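Local coordinates for protein putative Phosphate (Eubacterium rectale, PDB 3DAO) that is a putative phosphatase of the haloacid dehalogenase-like hydrolase family, probably acting on a phosphorylated substrate, at residues A[123-128]-A[156-161]; A[104-109]-A[191-196]. All coordinates share one frame; numbering follows the deposited sequence. Where two conformers were deposited one is given.

Interactions 1 and 2 lie in the same part of the chain, the domain built on the six-stranded sheet that runs from strand 152-154 to strand 193-198. Their centres are 13 Å apart. Helix 104-117 serves both: its I106 packs on the 191-196 segment in interaction 2, while W107 and K108 reach the 156-161 loop of interaction 1. K108 NZ lies 2.8 Å from L161 O, a probable hydrogen bond, and W107 CZ3 lies 3.5 Å from I158 O. Interaction 1 is nested within the loop that interaction 2 closes. A DxDxT-type pattern, consistent with the HAD active site, follows strand 23-26 of the other, eight-stranded sheet; neither interaction is part of it.

Interaction 1: residues A[123-128]-A[156-161]; sequences YFAATP and DDITRL
I158 points its two branches at strand 122-126 and meets two residues of it. I158 CG2 stands anti to the backbone N and ends against A125 CB, 3.8 Å away. The other branch, CG1, is anti to the carbonyl carbon and runs on extended (chi2 172°). This carries I158 CD1 to the Y123 ring, 4.2 Å from Y123 CD2. The methyl comes to the ring obliquely. I158 thus fits over A125 and beside the tyrosine, both of which point from the strand toward the loop.

Past I158, the Y123 hydroxyl is linked to the same loop through water. Y123 OH lies 2.7 Å from the water, which sits in the plane of the ring. The water also gives a weak hydrogen bond to D157 OD1. That oxygen is gripped within the loop as well. T159 OG1 lies 2.6 Å from D157 OD1 on the syn side and T159 N 2.8 Å from it on the anti side. Both are about 30° out of the carboxylate plane and come from one face. E134 holds the backbone N of I158, and W107 of helix 104-117 packs on the I158 side chain. The contact is apolar packing of a sheet strand against a short 3-10 turn, opened by an Asx turn at D157. It sits in the domain of the six-stranded mixed sheet, consistent with the cap domain of HAD-like hydrolases.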
ATOM      1  N   TYR A 123      13.875 -13.688   5.368  1.00 13.17           N
ATOM      2  CA  TYR A 123      12.463 -13.509   4.984  1.00 13.15           C
ATOM      3  C   TYR A 123      11.607 -13.086   6.150  1.00 14.34           C
ATOM      4  O   TYR A 123      11.973 -13.257   7.318  1.00 15.24           O
ATOM      5  CB  TYR A 123      11.892 -14.742   4.275  1.00 15.82           C
ATOM      6  CG  TYR A 123      12.089 -16.040   4.990  1.00 16.50           C
ATOM      7  CD1 TYR A 123      13.269 -16.765   4.835  1.00 19.91           C
ATOM      8  CD2 TYR A 123      11.085 -16.573   5.804  1.00 19.43           C
ATOM      9  CE1 TYR A 123      13.453 -17.965   5.466  1.00 21.54           C
ATOM     10  CE2 TYR A 123      11.267 -17.794   6.449  1.00 22.34           C
ATOM     11  CZ  TYR A 123      12.449 -18.485   6.272  1.00 23.46           C
ATOM     12  OH  TYR A 123      12.657 -19.697   6.909  1.00 25.06           O
ATOM     13  N   PHE A 124      10.474 -12.508   5.789  1.00 13.96           N
ATOM     14  CA  PHE A 124       9.527 -11.948   6.751  1.00 13.91           C
ATOM     15  C   PHE A 124       8.115 -12.240   6.317  1.00 14.96           C
ATOM     16  O   PHE A 124       7.839 -12.363   5.118  1.00 16.71           O
ATOM     17  CB  PHE A 124       9.700 -10.420   6.832  1.00 16.62           C
ATOM     18  CG  PHE A 124      11.121  -9.988   7.139  1.00 13.76           C
ATOM     19  CD1 PHE A 124      11.548  -9.873   8.455  1.00 15.71           C
ATOM     20  CD2 PHE A 124      12.010  -9.748   6.119  1.00 14.83           C
ATOM     21  CE1 PHE A 124      12.851  -9.526   8.741  1.00 15.56           C
ATOM     22  CE2 PHE A 124      13.301  -9.419   6.382  1.00 13.27           C
ATOM     23  CZ  PHE A 124      13.732  -9.294   7.690  1.00 13.48           C
ATOM     24  N   ALA A 125       7.233 -12.393   7.287  1.00 14.33           N
ATOM     25  CA  ALA A 125       5.808 -12.635   6.984  1.00 14.53           C
ATOM     26  C   ALA A 125       4.998 -11.600   7.768  1.00 15.81           C
ATOM     27  O   ALA A 125       5.100 -11.524   8.996  1.00 16.17           O
ATOM     28  CB  ALA A 125       5.413 -14.050   7.375  1.00 14.33           C
ATOM     29  N   ALA A 126       4.243 -10.787   7.055  1.00 16.36           N
ATOM     30  CA  ALA A 126       3.514  -9.671   7.677  1.00 17.06           C
ATOM     31  C   ALA A 126       2.017  -9.870   7.765  1.00 16.63           C
ATOM     32  O   ALA A 126       1.408 -10.445   6.897  1.00 14.98           O
ATOM     33  CB  ALA A 126       3.799  -8.365   6.925  1.00 18.70           C
ATOM     34  N   THR A 127       1.465  -9.365   8.863  1.00 17.32           N
ATOM     35  CA  THR A 127       0.017  -9.276   9.061  1.00 17.31           C
ATOM     36  C   THR A 127      -0.309  -7.765   9.028  1.00 17.98           C
ATOM     37  O   THR A 127       0.597  -6.930   8.889  1.00 18.79           O
ATOM     38  CB  THR A 127      -0.438  -9.875  10.403  1.00 17.79           C
ATOM     39  OG1 THR A 127      -0.217  -8.930  11.456  1.00 17.75           O
ATOM     40  CG2 THR A 127       0.332 -11.157  10.681  1.00 20.48           C
ATOM     41  N   PRO A 128      -1.589  -7.394   9.148  1.00 17.13           N
ATOM     42  CA  PRO A 128      -1.887  -5.969   9.123  1.00 18.15           C
ATOM     43  C   PRO A 128      -1.333  -5.213  10.311  1.00 19.48           C
ATOM     44  O   PRO A 128      -1.123  -3.999  10.239  1.00 22.42           O
ATOM     45  CB  PRO A 128      -3.418  -5.918   9.140  1.00 18.35           C
ATOM     46  CG  PRO A 128      -3.872  -7.237   8.617  1.00 17.22           C
ATOM     47  CD  PRO A 128      -2.782  -8.230   8.976  1.00 18.11           C
ATOM     48  N   ASP A 156      10.427 -18.420  16.492  1.00 22.39           N
ATOM     49  CA  ASP A 156      11.427 -19.441  16.157  0.50 22.87           C
ATOM     50  C   ASP A 156      11.269 -19.977  14.744  1.00 22.44           C
ATOM     51  O   ASP A 156      12.257 -20.260  14.072  1.00 22.20           O
ATOM     52  CB  ASP A 156      11.391 -20.636  17.140  0.50 23.23           C
ATOM     53  CG  ASP A 156      12.483 -21.654  16.855  0.50 27.09           C
ATOM     54  OD1 ASP A 156      13.677 -21.300  16.925  0.50 28.33           O
ATOM     55  OD2 ASP A 156      12.156 -22.820  16.549  0.50 32.09           O
ATOM     56  N   ASP A 157      10.027 -20.112  14.310  1.00 20.62           N
ATOM     57  CA  ASP A 157       9.724 -20.720  12.999  1.00 20.91           C
ATOM     58  C   ASP A 157       8.386 -20.253  12.465  1.00 20.69           C
ATOM     59  O   ASP A 157       7.336 -20.596  12.972  1.00 19.95           O
ATOM     60  CB  ASP A 157       9.765 -22.261  13.178  1.00 21.58           C
ATOM     61  CG  ASP A 157       9.582 -23.039  11.899  1.00 25.46           C
ATOM     62  OD1 ASP A 157       9.134 -22.522  10.857  1.00 21.84           O
ATOM     63  OD2 ASP A 157       9.882 -24.254  11.952  1.00 26.48           O
ATOM     64  N   ILE A 158       8.459 -19.447  11.412  1.00 19.44           N
ATOM     65  CA  ILE A 158       7.258 -18.868  10.808  1.00 19.29           C
ATOM     66  C   ILE A 158       6.306 -19.959  10.297  1.00 21.04           C
ATOM     67  O   ILE A 158       5.094 -19.781  10.312  1.00 21.17           O
ATOM     68  CB  ILE A 158       7.629 -17.848   9.691  1.00 17.68           C
ATOM     69  CG1 ILE A 158       8.285 -16.613  10.328  1.00 18.06           C
ATOM     70  CG2 ILE A 158       6.445 -17.388   8.960  1.00 20.05           C
ATOM     71  CD1 ILE A 158       8.865 -15.625   9.287  1.00 20.69           C
ATOM     72  N   THR A 159       6.857 -21.104   9.901  1.00 20.49           N
ATOM     73  CA  THR A 159       6.018 -22.168   9.316  1.00 22.88           C
ATOM     74  C   THR A 159       5.230 -22.877  10.399  1.00 24.90           C
ATOM     75  O   THR A 159       4.369 -23.692  10.101  1.00 24.35           O
ATOM     76  CB  THR A 159       6.804 -23.232   8.506  1.00 22.28           C
ATOM     77  OG1 THR A 159       7.625 -24.020   9.384  1.00 22.75           O
ATOM     78  CG2 THR A 159       7.659 -22.594   7.417  1.00 19.50           C
ATOM     79  N   ARG A 160       5.492 -22.527  11.645  1.00 25.54           N
ATOM     80  CA  ARG A 160       4.796 -23.145  12.771  0.50 27.57           C
ATOM     81  C   ARG A 160       3.705 -22.219  13.299  1.00 28.62           C
ATOM     82  O   ARG A 160       2.983 -22.554  14.217  1.00 28.54           O
ATOM     83  CB  ARG A 160       5.784 -23.629  13.848  0.50 28.00           C
ATOM     84  CG  ARG A 160       6.661 -24.789  13.325  0.50 31.30           C
ATOM     85  CD  ARG A 160       7.419 -25.535  14.404  0.50 37.54           C
ATOM     86  NE  ARG A 160       7.967 -26.805  13.912  0.50 37.20           N
ATOM     87  CZ  ARG A 160       9.259 -27.074  13.738  0.50 39.81           C
ATOM     88  NH1 ARG A 160      10.188 -26.164  14.034  0.50 38.79           N
ATOM     89  NH2 ARG A 160       9.622 -28.272  13.284  0.50 37.03           N
ATOM     90  N   LEU A 161       3.550 -21.071  12.652  1.00 27.82           N
ATOM     91  CA  LEU A 161       2.495 -20.145  13.045  1.00 27.05           C
ATOM     92  C   LEU A 161       1.160 -20.599  12.480  1.00 28.19           C
ATOM     93  O   LEU A 161       1.054 -21.214  11.424  1.00 28.08           O
ATOM     94  CB  LEU A 161       2.759 -18.724  12.574  1.00 27.43           C
ATOM     95  CG  LEU A 161       4.034 -18.086  13.084  1.00 30.20           C
ATOM     96  CD1 LEU A 161       4.256 -16.765  12.375  1.00 26.48           C
ATOM     97  CD2 LEU A 161       3.937 -17.900  14.599  1.00 31.56           C
TER
HETATM   98  O   HOH W   1      10.635 -20.748   8.323  1.00 27.62           O

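Interaction 2: residues A[104-109]-A[191-196]; sequences EDIWKG and KKAHLA
I106 lays its CD1 methyl over the start of the K192 side chain, 4.1 Å from K192 CB. I106 CD1 is also 4.0 Å from K192 O, so it rests on main chain as well as side chain. The other branch, I106 CG2, faces A193 CB at 4.3 Å. The two branches part at CB: CG2 is anti to the backbone N, and CG1 lies beside it. A second turn (chi2 -63°) sets CD1 toward K192 while CG2 is left for A193. I106 therefore spans K192 and A193, two successive residues leading into the edge strand.

The side chains of I106 and K192 cross obliquely. K192 gives the contact its CB; its chain bends further along, at chi3 (-84°). W189 of helix 185-189 also packs on I106, and M110, one turn further along helix 104-117, packs on A193.

On the helix, K108 NZ forms a salt bridge with E104 OE2 at 2.7 Å, reaching it on the anti side, 27° out of the carboxylate plane. K108 NZ also faces the 156-161 loop, with T159 O a likely further acceptor. K108 CG lies over one face of the W107 ring, 3.6 Å above the plane and toward the rim. No hydrogen bond or salt bridge joins 104-109 to 191-196. The chemistry implies that helix and edge strand are held here by modest van der Waals packing.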
ATOM      1  N   GLU A 104      -2.200 -20.469   3.308  1.00 20.75           N
ATOM      2  CA  GLU A 104      -1.119 -21.100   4.084  1.00 22.44           C
ATOM      3  C   GLU A 104      -0.078 -21.833   3.234  1.00 22.70           C
ATOM      4  O   GLU A 104       1.123 -21.728   3.490  1.00 22.12           O
ATOM      5  CB  GLU A 104      -1.707 -22.063   5.143  1.00 25.48           C
ATOM      6  CG  GLU A 104      -0.704 -22.521   6.179  1.00 34.26           C
ATOM      7  CD  GLU A 104      -1.318 -23.507   7.149  1.00 40.74           C
ATOM      8  OE1 GLU A 104      -2.190 -24.270   6.685  1.00 43.87           O
ATOM      9  OE2 GLU A 104      -0.932 -23.514   8.343  1.00 43.42           O
ATOM     10  N   ASP A 105      -0.535 -22.565   2.228  1.00 23.20           N
ATOM     11  CA  ASP A 105       0.342 -23.318   1.307  0.50 23.62           C
ATOM     12  C   ASP A 105       1.270 -22.414   0.512  1.00 23.84           C
ATOM     13  O   ASP A 105       2.360 -22.809   0.084  1.00 25.39           O
ATOM     14  CB  ASP A 105      -0.468 -24.153   0.291  0.50 24.53           C
ATOM     15  CG  ASP A 105      -0.971 -25.461   0.874  0.50 25.25           C
ATOM     16  OD1 ASP A 105      -0.545 -25.821   1.986  0.50 26.75           O
ATOM     17  OD2 ASP A 105      -1.772 -26.135   0.199  0.50 30.58           O
ATOM     18  N   ILE A 106       0.802 -21.202   0.272  1.00 19.59           N
ATOM     19  CA  ILE A 106       1.574 -20.231  -0.493  1.00 19.25           C
ATOM     20  C   ILE A 106       2.680 -19.640   0.413  1.00 17.01           C
ATOM     21  O   ILE A 106       3.856 -19.825   0.158  1.00 16.70           O
ATOM     22  CB  ILE A 106       0.711 -19.096  -1.061  1.00 20.26           C
ATOM     23  CG1 ILE A 106      -0.387 -19.622  -1.995  1.00 21.64           C
ATOM     24  CG2 ILE A 106       1.600 -18.124  -1.826  1.00 15.25           C
ATOM     25  CD1 ILE A 106       0.147 -20.307  -3.201  1.00 24.96           C
ATOM     26  N   TRP A 107       2.303 -18.963   1.484  1.00 15.63           N
ATOM     27  CA  TRP A 107       3.358 -18.301   2.323  1.00 15.11           C
ATOM     28  C   TRP A 107       4.268 -19.283   3.056  1.00 13.18           C
ATOM     29  O   TRP A 107       5.471 -19.029   3.212  1.00 14.82           O
ATOM     30  CB  TRP A 107       2.796 -17.218   3.283  1.00 14.39           C
ATOM     31  CG  TRP A 107       1.803 -17.639   4.319  1.00 15.98           C
ATOM     32  CD1 TRP A 107       0.459 -17.662   4.169  1.00 19.30           C
ATOM     33  CD2 TRP A 107       2.059 -18.008   5.676  1.00 18.85           C
ATOM     34  NE1 TRP A 107      -0.137 -18.083   5.322  1.00 19.22           N
ATOM     35  CE2 TRP A 107       0.810 -18.287   6.275  1.00 19.14           C
ATOM     36  CE3 TRP A 107       3.218 -18.151   6.442  1.00 23.28           C
ATOM     37  CZ2 TRP A 107       0.682 -18.712   7.597  1.00 23.66           C
ATOM     38  CZ3 TRP A 107       3.091 -18.547   7.773  1.00 21.96           C
ATOM     39  CH2 TRP A 107       1.834 -18.849   8.323  1.00 23.35           C
ATOM     40  N   LYS A 108       3.711 -20.407   3.512  1.00 15.81           N
ATOM     41  CA  LYS A 108       4.547 -21.429   4.173  1.00 16.78           C
ATOM     42  C   LYS A 108       5.442 -22.113   3.131  1.00 15.53           C
ATOM     43  O   LYS A 108       6.620 -22.394   3.386  1.00 16.65           O
ATOM     44  CB  LYS A 108       3.714 -22.457   4.941  1.00 19.32           C
ATOM     45  CG  LYS A 108       3.174 -21.868   6.225  1.00 20.23           C
ATOM     46  CD  LYS A 108       2.525 -22.888   7.135  1.00 22.44           C
ATOM     47  CE  LYS A 108       2.134 -22.204   8.444  1.00 25.22           C
ATOM     48  NZ  LYS A 108       1.538 -23.120   9.466  1.00 27.98           N
ATOM     49  N   GLY A 109       4.904 -22.346   1.961  1.00 15.77           N
ATOM     50  CA  GLY A 109       5.679 -22.905   0.846  1.00 15.65           C
ATOM     51  C   GLY A 109       6.866 -22.006   0.468  1.00 15.08           C
ATOM     52  O   GLY A 109       7.998 -22.469   0.198  1.00 13.59           O
ATOM     53  N   LYS A 191       2.847 -17.221 -10.735  1.00 19.75           N
ATOM     54  CA  LYS A 191       1.511 -17.514 -11.292  1.00 20.54           C
ATOM     55  C   LYS A 191       0.520 -17.811 -10.175  1.00 20.60           C
ATOM     56  O   LYS A 191      -0.678 -17.886 -10.391  1.00 22.55           O
ATOM     57  CB  LYS A 191       1.525 -18.678 -12.294  1.00 23.87           C
ATOM     58  CG  LYS A 191       2.154 -18.288 -13.597  1.00 26.58           C
ATOM     59  CD  LYS A 191       2.013 -19.330 -14.650  1.00 35.06           C
ATOM     60  N   LYS A 192       1.038 -17.932  -8.967  1.00 17.50           N
ATOM     61  CA  LYS A 192       0.258 -18.335  -7.821  1.00 18.36           C
ATOM     62  C   LYS A 192       0.130 -17.219  -6.762  1.00 17.26           C
ATOM     63  O   LYS A 192      -0.588 -17.340  -5.779  1.00 18.19           O
ATOM     64  CB  LYS A 192       0.912 -19.550  -7.154  1.00 21.15           C
ATOM     65  CG  LYS A 192       0.901 -20.808  -8.015  1.00 26.10           C
ATOM     66  CD  LYS A 192       1.136 -22.064  -7.183  1.00 32.86           C
ATOM     67  CE  LYS A 192       2.572 -22.344  -6.951  1.00 32.28           C
ATOM     68  NZ  LYS A 192       2.787 -23.630  -6.153  1.00 21.51           N
ATOM     69  N   ALA A 193       0.861 -16.154  -7.015  1.00 16.68           N
ATOM     70  CA  ALA A 193       0.915 -14.992  -6.147  1.00 16.50           C
ATOM     71  C   ALA A 193       1.365 -13.755  -6.919  1.00 18.34           C
ATOM     72  O   ALA A 193       1.849 -13.834  -8.045  1.00 18.96           O
ATOM     73  CB  ALA A 193       1.872 -15.257  -4.953  1.00 16.15           C
ATOM     74  N   HIS A 194       1.205 -12.595  -6.288  1.00 16.11           N
ATOM     75  CA  HIS A 194       1.669 -11.366  -6.892  1.00 18.41           C
ATOM     76  C   HIS A 194       3.055 -11.024  -6.339  1.00 17.62           C
ATOM     77  O   HIS A 194       3.198 -10.738  -5.137  1.00 18.98           O
ATOM     78  CB  HIS A 194       0.686 -10.229  -6.632  1.00 20.13           C
ATOM     79  CG  HIS A 194       1.214  -8.906  -7.073  1.00 22.19           C
ATOM     80  ND1 HIS A 194       1.468  -8.613  -8.389  1.00 31.19           N
ATOM     81  CD2 HIS A 194       1.572  -7.810  -6.366  1.00 31.26           C
ATOM     82  CE1 HIS A 194       1.963  -7.388  -8.480  1.00 25.70           C
ATOM     83  NE2 HIS A 194       2.041  -6.882  -7.266  1.00 30.85           N
ATOM     84  N   LEU A 195       4.048 -11.084  -7.230  1.00 16.79           N
ATOM     85  CA  LEU A 195       5.474 -10.860  -6.882  1.00 18.20           C
ATOM     86  C   LEU A 195       6.054  -9.603  -7.469  1.00 20.07           C
ATOM     87  O   LEU A 195       5.872  -9.328  -8.634  1.00 20.89           O
ATOM     88  CB  LEU A 195       6.362 -12.028  -7.364  1.00 20.34           C
ATOM     89  CG  LEU A 195       6.560 -13.251  -6.480  1.00 23.47           C
ATOM     90  CD1 LEU A 195       5.289 -13.838  -5.954  1.00 21.10           C
ATOM     91  CD2 LEU A 195       7.417 -14.296  -7.227  1.00 20.24           C
ATOM     92  N   ALA A 196       6.767  -8.831  -6.656  1.00 16.37           N
ATOM     93  CA  ALA A 196       7.411  -7.631  -7.182  1.00 16.99           C
ATOM     94  C   ALA A 196       8.730  -7.343  -6.488  1.00 17.61           C
ATOM     95  O   ALA A 196       8.767  -7.293  -5.284  1.00 16.61           O
ATOM     96  CB  ALA A 196       6.529  -6.418  -7.020  1.00 16.55           C
TER